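Side-chain contacts in transcriptional regulator, MerR family (Bacillus thuringiensis serovar konkukian, PDB 3GPV), which probably binds DNA as a dimeric transcription factor of the MerR family, with a winged helix-turn-helix head and a long dimerising helix: residues G40-P43 against F44-R47; R53-E57 against E58-Y62; D113-K116 against N117-K120; Q122-I125 against A126-E129. One frame throughout, in Å; residues are numbered along the deposited sequence.

Contact 1 of 4, residues G40-P43 against F44-R47; sequences GLFP and FLQR
The F44 ring folds back under the chain that leads into it. F42 CA sits over one face, 4.0 Å from the centroid of the F44 ring and 18° off its normal, a CH-pi contact. F44 CZ also comes to the edge of the F42 ring, 3.6 Å from F42 CD1, with the two planes inclined at 68°. A chi1 of 47° wedges CG of F44 between its own backbone N and carbonyl carbon, which turns the ring back beneath residues 41 to 43 and sets F44 CE2 3.1 Å from L41 O. That carbonyl oxygen is buried here with no polar partner. Beyond F44, L45 lies alongside F42 and points the same way, its CD2 3.6 Å from F42 CB. This is the link from helix 30-38 of the helix-turn-helix to strand 46-47, at the start of the wing in the MerR DNA-binding domain. A type I beta turn from F42 to L45 makes the bend, closed by a weak hydrogen bond from L45 N to F42 O (3.3 Å). Further out, F42 meets F55 edge-to-face and F44 stacks on Y62. G40, with positive phi, ends the preceding helix in a Schellman motif.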
# COMPACT_ATOMS: atom_id res chain seq x y z
N GLY B 40 2.64 -20.95 0.09
CA GLY B 40 2.37 -21.86 -1.01
C GLY B 40 2.12 -21.19 -2.34
O GLY B 40 1.17 -21.54 -3.04
N LEU B 41 2.98 -20.25 -2.71
CA LEU B 41 2.82 -19.53 -3.97
C LEU B 41 3.76 -20.03 -5.07
O LEU B 41 3.66 -19.60 -6.22
CB LEU B 41 3.04 -18.02 -3.74
CG LEU B 41 2.09 -17.31 -2.75
CD1 LEU B 41 2.36 -15.81 -2.75
CD2 LEU B 41 0.65 -17.58 -3.13
N PHE B 42 4.65 -20.95 -4.73
CA PHE B 42 5.58 -21.49 -5.70
C PHE B 42 5.43 -23.00 -5.92
O PHE B 42 6.39 -23.74 -5.77
CB PHE B 42 7.03 -21.22 -5.28
CG PHE B 42 7.31 -19.78 -4.93
CD1 PHE B 42 6.86 -18.75 -5.74
CD2 PHE B 42 8.09 -19.48 -3.81
CE1 PHE B 42 7.18 -17.42 -5.44
CE2 PHE B 42 8.41 -18.16 -3.50
CZ PHE B 42 7.96 -17.13 -4.32
N PRO B 43 4.22 -23.46 -6.27
CA PRO B 43 4.04 -24.90 -6.48
C PRO B 43 4.76 -25.36 -7.74
O PRO B 43 4.95 -26.56 -7.96
CB PRO B 43 2.52 -25.05 -6.61
CG PRO B 43 1.98 -23.85 -5.89
CD PRO B 43 2.93 -22.77 -6.32
N PHE B 44 5.17 -24.40 -8.55
CA PHE B 44 5.83 -24.65 -9.82
C PHE B 44 7.35 -24.72 -9.77
O PHE B 44 8.01 -24.79 -10.80
CB PHE B 44 5.42 -23.56 -10.80
CG PHE B 44 5.50 -22.18 -10.22
CD1 PHE B 44 6.72 -21.55 -10.06
CD2 PHE B 44 4.35 -21.54 -9.78
CE1 PHE B 44 6.80 -20.29 -9.47
CE2 PHE B 44 4.41 -20.28 -9.20
CZ PHE B 44 5.63 -19.65 -9.04
N LEU B 45 7.92 -24.69 -8.57
CA LEU B 45 9.36 -24.74 -8.44
C LEU B 45 9.93 -26.12 -8.76
O LEU B 45 9.42 -27.14 -8.31
CB LEU B 45 9.76 -24.30 -7.03
CG LEU B 45 10.58 -23.00 -6.96
CD1 LEU B 45 10.11 -22.01 -8.03
CD2 LEU B 45 10.45 -22.42 -5.57
N GLN B 46 11.01 -26.13 -9.54
CA GLN B 46 11.67 -27.36 -9.96
C GLN B 46 12.77 -27.78 -9.00
O GLN B 46 12.97 -27.17 -7.95
CB GLN B 46 12.26 -27.19 -11.36
CG GLN B 46 11.67 -28.12 -12.39
CD GLN B 46 10.24 -27.75 -12.77
OE1 GLN B 46 10.00 -26.68 -13.33
NE2 GLN B 46 9.30 -28.64 -12.46
N ARG B 47 13.48 -28.84 -9.39
CA ARG B 47 14.58 -29.42 -8.61
C ARG B 47 15.85 -29.45 -9.45
O ARG B 47 15.79 -29.65 -10.66
CB ARG B 47 14.25 -30.86 -8.22
CG ARG B 47 12.98 -31.04 -7.41
CD ARG B 47 13.28 -30.99 -5.93
NE ARG B 47 12.07 -31.05 -5.13
CZ ARG B 47 12.01 -30.76 -3.84
NH1 ARG B 47 13.12 -30.40 -3.20
NH2 ARG B 47 10.86 -30.82 -3.19

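Contact 2 of 4, residues R53-E57 against E58-Y62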
# COMPACT_ATOMS: atom_id res chain seq x y z
N ARG B 53 15.27 -26.64 -4.47
CA ARG B 53 14.18 -26.06 -5.25
C ARG B 53 14.67 -24.76 -5.87
O ARG B 53 15.14 -23.86 -5.18
CB ARG B 53 12.96 -25.85 -4.35
CG ARG B 53 12.44 -27.19 -3.85
CD ARG B 53 11.30 -27.09 -2.85
NE ARG B 53 10.05 -26.63 -3.45
CZ ARG B 53 9.51 -25.44 -3.21
NH1 ARG B 53 10.11 -24.60 -2.38
NH2 ARG B 53 8.37 -25.10 -3.79
N ILE B 54 14.59 -24.70 -7.19
CA ILE B 54 15.08 -23.55 -7.94
C ILE B 54 14.07 -22.98 -8.91
O ILE B 54 13.03 -23.57 -9.17
CB ILE B 54 16.35 -23.93 -8.74
CG1 ILE B 54 16.00 -24.98 -9.80
CG2 ILE B 54 17.42 -24.47 -7.80
CD1 ILE B 54 15.58 -26.33 -9.25
N PHE B 55 14.42 -21.82 -9.47
CA PHE B 55 13.58 -21.12 -10.42
C PHE B 55 14.06 -21.24 -11.86
O PHE B 55 15.20 -20.89 -12.16
CB PHE B 55 13.53 -19.62 -10.09
CG PHE B 55 12.77 -19.28 -8.84
CD1 PHE B 55 11.47 -18.78 -8.92
CD2 PHE B 55 13.35 -19.47 -7.59
CE1 PHE B 55 10.76 -18.46 -7.76
CE2 PHE B 55 12.64 -19.16 -6.43
CZ PHE B 55 11.35 -18.65 -6.52
N ASN B 56 13.21 -21.75 -12.75
CA ASN B 56 13.56 -21.79 -14.16
C ASN B 56 12.92 -20.51 -14.73
O ASN B 56 12.28 -19.75 -13.99
CB ASN B 56 13.00 -23.02 -14.88
CG ASN B 56 11.54 -23.26 -14.59
OD1 ASN B 56 10.81 -22.33 -14.24
ND2 ASN B 56 11.09 -24.50 -14.76
N GLU B 57 13.07 -20.27 -16.02
CA GLU B 57 12.52 -19.08 -16.64
C GLU B 57 11.02 -18.90 -16.42
O GLU B 57 10.54 -17.79 -16.21
CB GLU B 57 12.82 -19.08 -18.14
CG GLU B 57 12.70 -17.72 -18.80
CD GLU B 57 13.02 -17.75 -20.28
OE1 GLU B 57 12.26 -18.39 -21.05
OE2 GLU B 57 14.04 -17.15 -20.68
N GLU B 58 10.26 -19.99 -16.47
CA GLU B 58 8.83 -19.87 -16.26
C GLU B 58 8.49 -19.56 -14.80
O GLU B 58 7.54 -18.82 -14.52
CB GLU B 58 8.12 -21.16 -16.70
CG GLU B 58 6.61 -21.08 -16.54
CD GLU B 58 5.85 -21.80 -17.63
OE1 GLU B 58 5.84 -23.05 -17.64
OE2 GLU B 58 5.26 -21.11 -18.49
N ALA B 59 9.27 -20.11 -13.88
CA ALA B 59 9.04 -19.88 -12.47
C ALA B 59 9.21 -18.39 -12.16
O ALA B 59 8.49 -17.84 -11.34
CB ALA B 59 10.02 -20.70 -11.63
N LEU B 60 10.16 -17.76 -12.83
CA LEU B 60 10.41 -16.34 -12.62
C LEU B 60 9.26 -15.47 -13.15
O LEU B 60 8.90 -14.47 -12.53
CB LEU B 60 11.72 -15.92 -13.28
CG LEU B 60 12.99 -16.52 -12.66
CD1 LEU B 60 14.21 -16.06 -13.44
CD2 LEU B 60 13.10 -16.09 -11.21
N LYS B 61 8.70 -15.85 -14.30
CA LYS B 61 7.59 -15.11 -14.88
C LYS B 61 6.44 -15.13 -13.87
O LYS B 61 5.80 -14.12 -13.63
CB LYS B 61 7.15 -15.74 -16.21
CG LYS B 61 8.20 -15.59 -17.30
CD LYS B 61 7.86 -16.43 -18.54
CE LYS B 61 8.92 -16.27 -19.63
NZ LYS B 61 8.76 -17.27 -20.73
N TYR B 62 6.21 -16.29 -13.26
CA TYR B 62 5.16 -16.41 -12.26
C TYR B 62 5.49 -15.54 -11.04
O TYR B 62 4.61 -14.93 -10.43
CB TYR B 62 5.01 -17.86 -11.82
CG TYR B 62 4.06 -18.70 -12.65
CD1 TYR B 62 2.74 -18.30 -12.85
CD2 TYR B 62 4.47 -19.92 -13.18
CE1 TYR B 62 1.85 -19.10 -13.55
CE2 TYR B 62 3.59 -20.73 -13.88
CZ TYR B 62 2.27 -20.31 -14.07
OH TYR B 62 1.39 -21.11 -14.75
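N56 accepts two hydrogen bonds from the first turn of the helix, and E57 accepts one, which ties the helix start to the residues that lead into it. The side chain of N56 accepts from A59 N through OD1 at 2.7 Å, with the donor almost in line with the amide C=O (171°). Its chi1 of 49° swings the amide over the first turn, and the same OD1 also lies 3.2 Å from A59 CB. N56 O takes L60 N at 3.1 Å, and E57 O takes K61 N at 3.3 Å, the latter donor tilted from the carbonyl plane.

Charge plays a lesser part. E57 and K61, one turn apart on the exposed side, cross obliquely; E57 OE1 and K61 NZ form a long salt bridge of 3.7 Å, while the extended lysine chain lies close to E57 O.

The apolar contacts centre on the buried F55 and A59, with L60 beside them. F55 CD1 touches A59 CB at 3.6 Å, and F55 CB meets L60 CD2 at 3.7 Å, the phenylalanine and leucine crossing at about a right angle. V22 of helix 19-25 touches both F55 and L60.

With N56 as N-cap, the arrangement is a capped helix start, placed where the wing strand 53-55 of the winged helix-turn-helix domain hands over to helix 57-70.

Contact 3 of 4, residues D113-K116 against N117-K120; sequences DTEK and NLKK
With chi1 at -77°, N117 sends its CG away from its own carbonyl and back toward the preceding turn, where the amide lies against D113 O: N117 CG is 3.5 Å from that oxygen. N117 ND2 also comes near D113 O, but the angle is too poor for a hydrogen bond; ND2 instead donates to a water at 3.1 Å. The same water donates to T114 OG1 at 3.0 Å and so bridges two side chains three residues apart. T114 OG1 is further bonded to L110 O, one turn earlier.

L118 has its CG anti to the backbone N (chi1 178°) and runs alongside E115, whose chain is bent at chi2; E115 OE1 ends 3.8 Å from L118 CD2. K116 and K120 also lie side by side, touching through K116 CG and K120 CE at 4.2 Å. Their charged ends stay apart, K116 NZ being 6.9 Å from K120 NZ. Underneath run the helical backbone bonds, among them L118 N to T114 O at 2.8 Å.

All of this belongs to helix 93-128, in a predicted coiled coil. T114 and L118 pack on I111 and L108 of the second subunit, and N117 on its C68. The chemistry thus divides round the helix: one N-H of the buried N117 amide is taken up by a water that also bonds T114, whereas K116 and K120 meet through their carbon chains with their charges apart, which probably limits repulsion.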
# COMPACT_ATOMS: atom_id res chain seq x y z
N ASP B 113 -6.86 7.09 -6.50
CA ASP B 113 -6.79 7.40 -5.07
C ASP B 113 -5.43 7.98 -4.71
O ASP B 113 -5.34 8.87 -3.87
CB ASP B 113 -7.04 6.15 -4.23
CG ASP B 113 -8.48 5.69 -4.29
OD1 ASP B 113 -9.34 6.49 -4.71
OD2 ASP B 113 -8.75 4.54 -3.91
N THR B 114 -4.38 7.47 -5.35
CA THR B 114 -3.02 7.93 -5.07
C THR B 114 -2.81 9.33 -5.65
O THR B 114 -2.15 10.17 -5.04
CB THR B 114 -1.96 6.96 -5.64
OG1 THR B 114 -2.19 5.66 -5.11
CG2 THR B 114 -0.56 7.39 -5.22
N GLU B 115 -3.40 9.59 -6.81
CA GLU B 115 -3.29 10.92 -7.39
C GLU B 115 -3.99 11.91 -6.42
O GLU B 115 -3.51 13.03 -6.19
CB GLU B 115 -3.97 10.97 -8.76
CG GLU B 115 -3.24 10.22 -9.85
CD GLU B 115 -2.04 10.97 -10.40
OE1 GLU B 115 -1.67 12.04 -9.87
OE2 GLU B 115 -1.45 10.48 -11.38
N LYS B 116 -5.11 11.47 -5.86
CA LYS B 116 -5.85 12.33 -4.93
C LYS B 116 -5.01 12.63 -3.70
O LYS B 116 -5.01 13.76 -3.20
CB LYS B 116 -7.17 11.67 -4.52
CG LYS B 116 -7.87 12.42 -3.39
CD LYS B 116 -9.38 12.48 -3.52
CE LYS B 116 -9.99 11.13 -3.84
NZ LYS B 116 -9.86 10.80 -5.29
N ASN B 117 -4.28 11.63 -3.22
CA ASN B 117 -3.42 11.82 -2.06
C ASN B 117 -2.26 12.74 -2.42
O ASN B 117 -1.88 13.60 -1.63
CB ASN B 117 -2.93 10.46 -1.53
CG ASN B 117 -4.02 9.74 -0.72
OD1 ASN B 117 -4.68 10.37 0.07
ND2 ASN B 117 -4.19 8.44 -0.94
N LEU B 118 -1.73 12.57 -3.63
CA LEU B 118 -0.62 13.40 -4.10
C LEU B 118 -1.05 14.88 -4.06
O LEU B 118 -0.26 15.76 -3.73
CB LEU B 118 -0.26 13.03 -5.54
CG LEU B 118 0.85 13.86 -6.19
CD1 LEU B 118 2.15 13.77 -5.37
CD2 LEU B 118 1.10 13.35 -7.61
N LYS B 119 -2.30 15.14 -4.40
CA LYS B 119 -2.83 16.50 -4.40
C LYS B 119 -2.85 17.08 -2.98
O LYS B 119 -2.53 18.25 -2.76
CB LYS B 119 -4.24 16.50 -5.01
CG LYS B 119 -4.85 17.89 -5.20
CD LYS B 119 -6.26 17.84 -5.81
CE LYS B 119 -6.89 19.24 -5.88
NZ LYS B 119 -8.28 19.24 -6.43
N LYS B 120 -3.21 16.25 -2.01
CA LYS B 120 -3.24 16.71 -0.63
C LYS B 120 -1.83 17.05 -0.13
O LYS B 120 -1.63 18.08 0.50
CB LYS B 120 -3.89 15.64 0.25
CG LYS B 120 -5.36 15.44 -0.06
CD LYS B 120 -5.91 14.22 0.64
CE LYS B 120 -7.40 14.07 0.40
NZ LYS B 120 -7.92 12.82 1.04
O HOH W 1 -2.53 6.10 -2.13

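Contact 4 of 4, residues Q122-I125 against A126-E129; sequences QQKI and AKYE
K124 curls its aliphatic chain against the ring of Y128, one turn further along the long dimerisation helix 93-128 of this MerR-family protein, close to its C-terminal end. A chi1 of -175° sets CG beside the ring and the bend at chi2 (61°) lays CD on it: K124 CD is 3.3 Å from Y128 CZ, and K124 CG is 3.4 Å from Y128 CE2. The two side chains cross obliquely. K124 O also lies over one face of the tyrosine ring, displaced toward the rim, while accepting a hydrogen bond from Y128 N at 2.9 Å. Backbone and side chain of K124 thus both bear on Y128, which is buried and packs in addition on F82 of the second subunit.

The further bend at chi3 carries the end of K124 toward that of K127, which runs extended in the same direction. K124 NZ and K127 NZ come to 4.0 Å, like charges close together, so the pair is probably somewhat unfavourable unless solvent or ions screen it.

I125 lies side by side with E129, its CG2 4.0 Å from E129 OE2, and packs on M100 of the second subunit. A126, on the exposed side, sets its CB 3.8 Å from Q123 OE1. Helical geometry ends at E129, yet E129 N still donates to I125 O (3.1 Å), and the side chain starts close against that same oxygen, E129 CG standing 3.0 Å from I125 O.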
# COMPACT_ATOMS: atom_id res chain seq x y z
N GLN B 122 0.72 17.93 -1.91
CA GLN B 122 1.17 19.12 -2.64
C GLN B 122 0.56 20.39 -2.07
O GLN B 122 1.23 21.42 -1.97
CB GLN B 122 0.83 18.97 -4.13
CG GLN B 122 1.56 17.80 -4.81
CD GLN B 122 1.36 17.79 -6.33
OE1 GLN B 122 0.25 17.92 -6.83
NE2 GLN B 122 2.45 17.61 -7.07
N GLN B 123 -0.71 20.33 -1.69
CA GLN B 123 -1.37 21.49 -1.11
C GLN B 123 -0.67 21.85 0.21
O GLN B 123 -0.46 23.02 0.52
CB GLN B 123 -2.85 21.18 -0.83
CG GLN B 123 -3.68 22.37 -0.31
CD GLN B 123 -3.66 23.58 -1.25
OE1 GLN B 123 -2.71 24.36 -1.24
NE2 GLN B 123 -4.70 23.72 -2.06
N LYS B 124 -0.30 20.83 0.98
CA LYS B 124 0.38 21.07 2.24
C LYS B 124 1.72 21.73 1.96
O LYS B 124 2.17 22.59 2.72
CB LYS B 124 0.59 19.74 2.98
CG LYS B 124 1.18 19.88 4.37
CD LYS B 124 0.29 20.69 5.31
CE LYS B 124 -1.03 19.99 5.55
NZ LYS B 124 -1.92 20.73 6.48
N ILE B 125 2.36 21.32 0.87
CA ILE B 125 3.64 21.89 0.49
C ILE B 125 3.47 23.36 0.17
O ILE B 125 4.24 24.20 0.64
CB ILE B 125 4.25 21.14 -0.72
CG1 ILE B 125 4.74 19.76 -0.28
CG2 ILE B 125 5.39 21.96 -1.33
CD1 ILE B 125 5.15 18.84 -1.41
N ALA B 126 2.47 23.68 -0.64
CA ALA B 126 2.20 25.05 -1.01
C ALA B 126 1.98 25.88 0.26
O ALA B 126 2.52 26.98 0.39
CB ALA B 126 0.94 25.11 -1.91
N LYS B 127 1.19 25.34 1.18
CA LYS B 127 0.89 25.99 2.44
C LYS B 127 2.16 26.29 3.24
O LYS B 127 2.38 27.42 3.65
CB LYS B 127 -0.04 25.11 3.29
CG LYS B 127 -0.30 25.66 4.68
CD LYS B 127 -1.28 24.79 5.45
CE LYS B 127 -1.47 25.32 6.85
NZ LYS B 127 -2.53 24.56 7.56
N TYR B 128 2.99 25.27 3.45
CA TYR B 128 4.23 25.44 4.21
C TYR B 128 5.15 26.49 3.62
O TYR B 128 5.95 27.09 4.33
CB TYR B 128 4.99 24.12 4.31
CG TYR B 128 4.33 23.08 5.19
CD1 TYR B 128 3.42 23.45 6.19
CD2 TYR B 128 4.64 21.74 5.06
CE1 TYR B 128 2.85 22.50 7.03
CE2 TYR B 128 4.08 20.78 5.89
CZ TYR B 128 3.19 21.17 6.88
OH TYR B 128 2.65 20.22 7.71
N GLU B 129 5.05 26.71 2.32
CA GLU B 129 5.90 27.71 1.70
C GLU B 129 5.29 29.08 1.97
O GLU B 129 5.37 29.98 1.14
CB GLU B 129 6.06 27.42 0.20
CG GLU B 129 6.55 25.98 -0.06
CD GLU B 129 6.93 25.70 -1.51
OE1 GLU B 129 6.24 26.18 -2.43
OE2 GLU B 129 7.93 24.96 -1.72

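How the contacts relate
Along the chain the four contacts follow one another in series, at two ends of an elongated subunit. Contacts 1 and 2, with centres 8 Å apart, lie in the DNA-binding head and share its antiparallel sheet: strands 46-47 and 53-55 are neighbours, and Q46 O and I54 N probably hydrogen-bond between them. Contacts 3 and 4, 14 Å apart between centres, are successive parts of helix 93-128. Between the two groups the distance is large: the centres of contacts 1 and 4 are 49 Å apart, on opposite sides of the chain's centre. Within one chain the head is well separated from the far part of the helix, which instead packs against helices 57-70 and 76-88 of the second subunit.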